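Local coordinates for anopheles Plasmodium-responsive Leucine-rich repeat protein 1B (Anopheles gambiae, PDB 4XGO), which is the leucine-rich repeat domain of a Plasmodium-responsive mosquito protein and probably serves in protein-protein binding, with LRIM1 a likely partner, at residues 65-70 with 88-93. Residues are numbered along the deposited sequence; the frame is centred on the assembly and turned at random.
Sequences HVFQNV and PGIFHN
Apolar packing between V66 and F67 on one loop and I90 and F91 on the next forms the buried side of this contact. I90 has CG1 anti to the backbone N (chi1 -171°), and its CD1 lies 3.8 Å from F67 CE2, alongside the phenyl ring; the same methyl carbon is 4.0 Å from CG1 of V66. That V66 CG1 sits over the centre of one face of the F67 ring, 3.6 Å above its plane. CE1 of F91 reaches F67 CE2 at 4.0 Å, while I90 CG2 lies over one face of the F91 ring, offset toward the rim. Both phenyl groups also touch L76 of strand 75-77, the strand that follows 65-70 and precedes 88-93. The two segments thus occupy equivalent places in consecutive coils of a leucine-rich repeat solenoid, where each short parallel strand is followed by a returning loop, and F67 and F91, 24 residues apart, are successive members of its phenylalanine spine. The carbonyl oxygen of I90 comes to the edge of the F67 ring, in its plane. Water joins the backbones: water 2 accepts from F67 N and can donate to I90 O, 2.8 Å from each. Within 88-93, H92 N bonds to G89 O and closes a type I turn, to which I90 O belongs; the positive phi of its first residue suits glycine. On the more exposed side, Q68 NE2 donates a nearly straight hydrogen bond to N93 OD1 (2.8 Å, 166°). The acceptor lies in the Q68 amide plane, but the donor stands above the N93 carbonyl plane, the two amides being turned 58° apart. Water 1, in the imidazole plane at the edge of H65, links ND1 to G89 O and N93 OD1, so that OD1 is met by both Q68 NE2 and the water.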
loop_
_atom_site.group_PDB
_atom_site.type_symbol
_atom_site.label_atom_id
_atom_site.label_comp_id
_atom_site.label_asym_id
_atom_site.label_seq_id
_atom_site.Cartn_x
_atom_site.Cartn_y
_atom_site.Cartn_z
ATOM N N HIS A 65 6.166 12.088 -27.304
ATOM C CA HIS A 65 7.233 11.552 -28.159
ATOM C C HIS A 65 8.465 11.070 -27.372
ATOM O O HIS A 65 9.531 10.851 -27.934
ATOM C CB HIS A 65 7.638 12.596 -29.216
ATOM C CG HIS A 65 6.493 13.078 -30.058
ATOM N ND1 HIS A 65 5.690 12.226 -30.787
ATOM C CD2 HIS A 65 6.014 14.322 -30.281
ATOM C CE1 HIS A 65 4.780 12.926 -31.437
ATOM N NE2 HIS A 65 4.947 14.198 -31.137
ATOM N N VAL A 66 8.314 10.863 -26.064
ATOM C CA VAL A 66 9.457 10.468 -25.238
ATOM C C VAL A 66 10.115 9.156 -25.703
ATOM O O VAL A 66 11.330 9.008 -25.566
ATOM C CB VAL A 66 9.086 10.389 -23.746
ATOM C CG1 VAL A 66 8.131 9.226 -23.487
ATOM C CG2 VAL A 66 10.331 10.275 -22.870
ATOM N N PHE A 67 9.336 8.232 -26.278
ATOM C CA PHE A 67 9.869 6.924 -26.676
ATOM C C PHE A 67 10.332 6.821 -28.135
ATOM O O PHE A 67 10.805 5.760 -28.569
ATOM C CB PHE A 67 8.889 5.788 -26.316
ATOM C CG PHE A 67 8.558 5.711 -24.843
ATOM C CD1 PHE A 67 9.569 5.737 -23.878
ATOM C CD2 PHE A 67 7.234 5.633 -24.409
ATOM C CE1 PHE A 67 9.269 5.696 -22.523
ATOM C CE2 PHE A 67 6.932 5.587 -23.055
ATOM C CZ PHE A 67 7.947 5.605 -22.106
ATOM N N GLN A 68 10.231 7.917 -28.884
ATOM C CA GLN A 68 10.800 7.963 -30.227
ATOM C C GLN A 68 12.300 7.674 -30.210
ATOM O O GLN A 68 12.832 7.106 -31.162
ATOM C CB GLN A 68 10.565 9.323 -30.861
ATOM C CG GLN A 68 9.116 9.614 -31.118
ATOM C CD GLN A 68 8.954 10.640 -32.217
ATOM O OE1 GLN A 68 9.558 11.710 -32.166
ATOM N NE2 GLN A 68 8.175 10.302 -33.230
ATOM N N ASN A 69 12.971 8.046 -29.122
ATOM C CA ASN A 69 14.401 7.807 -28.977
ATOM C C ASN A 69 14.779 6.386 -28.578
ATOM O O ASN A 69 15.973 6.055 -28.572
ATOM C CB ASN A 69 14.997 8.775 -27.955
ATOM C CG ASN A 69 15.118 10.190 -28.489
ATOM O OD1 ASN A 69 15.576 10.405 -29.619
ATOM N ND2 ASN A 69 14.734 11.168 -27.670
ATOM N N VAL A 70 13.787 5.548 -28.242
ATOM C CA VAL A 70 14.065 4.157 -27.873
ATOM C C VAL A 70 13.310 3.149 -28.766
ATOM O O VAL A 70 12.472 2.368 -28.288
ATOM C CB VAL A 70 13.845 3.900 -26.354
ATOM C CG1 VAL A 70 14.914 4.611 -25.537
ATOM C CG2 VAL A 70 12.460 4.339 -25.886
ATOM N N PRO A 88 -1.663 10.729 -26.949
ATOM C CA PRO A 88 -1.710 10.091 -28.266
ATOM C C PRO A 88 -0.310 9.952 -28.849
ATOM O O PRO A 88 0.493 10.882 -28.755
ATOM C CB PRO A 88 -2.609 11.024 -29.109
ATOM C CG PRO A 88 -2.704 12.301 -28.334
ATOM C CD PRO A 88 -2.476 11.953 -26.888
ATOM N N GLY A 89 -0.027 8.772 -29.392
ATOM C CA GLY A 89 1.223 8.491 -30.053
ATOM C C GLY A 89 2.305 7.960 -29.131
ATOM O O GLY A 89 3.447 7.785 -29.549
ATOM N N ILE A 90 1.973 7.712 -27.865
ATOM C CA ILE A 90 2.987 7.301 -26.892
ATOM C C ILE A 90 3.785 6.064 -27.352
ATOM O O ILE A 90 5.008 6.018 -27.168
ATOM C CB ILE A 90 2.371 7.098 -25.483
ATOM C CG1 ILE A 90 3.463 6.894 -24.422
ATOM C CG2 ILE A 90 1.381 5.948 -25.484
ATOM C CD1 ILE A 90 4.341 8.115 -24.206
ATOM N N PHE A 91 3.109 5.085 -27.961
ATOM C CA PHE A 91 3.777 3.867 -28.451
ATOM C C PHE A 91 3.846 3.755 -29.976
ATOM O O PHE A 91 4.044 2.666 -30.528
ATOM C CB PHE A 91 3.117 2.613 -27.860
ATOM C CG PHE A 91 3.083 2.600 -26.359
ATOM C CD1 PHE A 91 4.226 2.891 -25.617
ATOM C CD2 PHE A 91 1.915 2.300 -25.678
ATOM C CE1 PHE A 91 4.200 2.894 -24.229
ATOM C CE2 PHE A 91 1.880 2.304 -24.289
ATOM C CZ PHE A 91 3.028 2.596 -23.565
ATOM N N HIS A 92 3.721 4.879 -30.673
ATOM C CA HIS A 92 3.704 4.832 -32.128
ATOM C C HIS A 92 5.037 4.347 -32.726
ATOM O O HIS A 92 5.063 3.746 -33.813
ATOM C CB HIS A 92 3.373 6.214 -32.686
ATOM C CG HIS A 92 3.440 6.287 -34.178
ATOM N ND1 HIS A 92 2.521 5.657 -34.992
ATOM C CD2 HIS A 92 4.320 6.903 -35.004
ATOM C CE1 HIS A 92 2.824 5.900 -36.257
ATOM N NE2 HIS A 92 3.912 6.649 -36.290
ATOM N N ASN A 93 6.135 4.637 -32.033
ATOM C CA ASN A 93 7.455 4.334 -32.533
ATOM C C ASN A 93 8.140 3.235 -31.722
ATOM O O ASN A 93 9.376 3.125 -31.751
ATOM C CB ASN A 93 8.300 5.605 -32.537
ATOM C CG ASN A 93 7.738 6.673 -33.457
ATOM O OD1 ASN A 93 7.214 7.690 -32.997
ATOM N ND2 ASN A 93 7.789 6.421 -34.765
HETATM O O HOH W 1 5.829 9.059 -30.500
HETATM O O HOH W 2 6.685 8.251 -27.249
#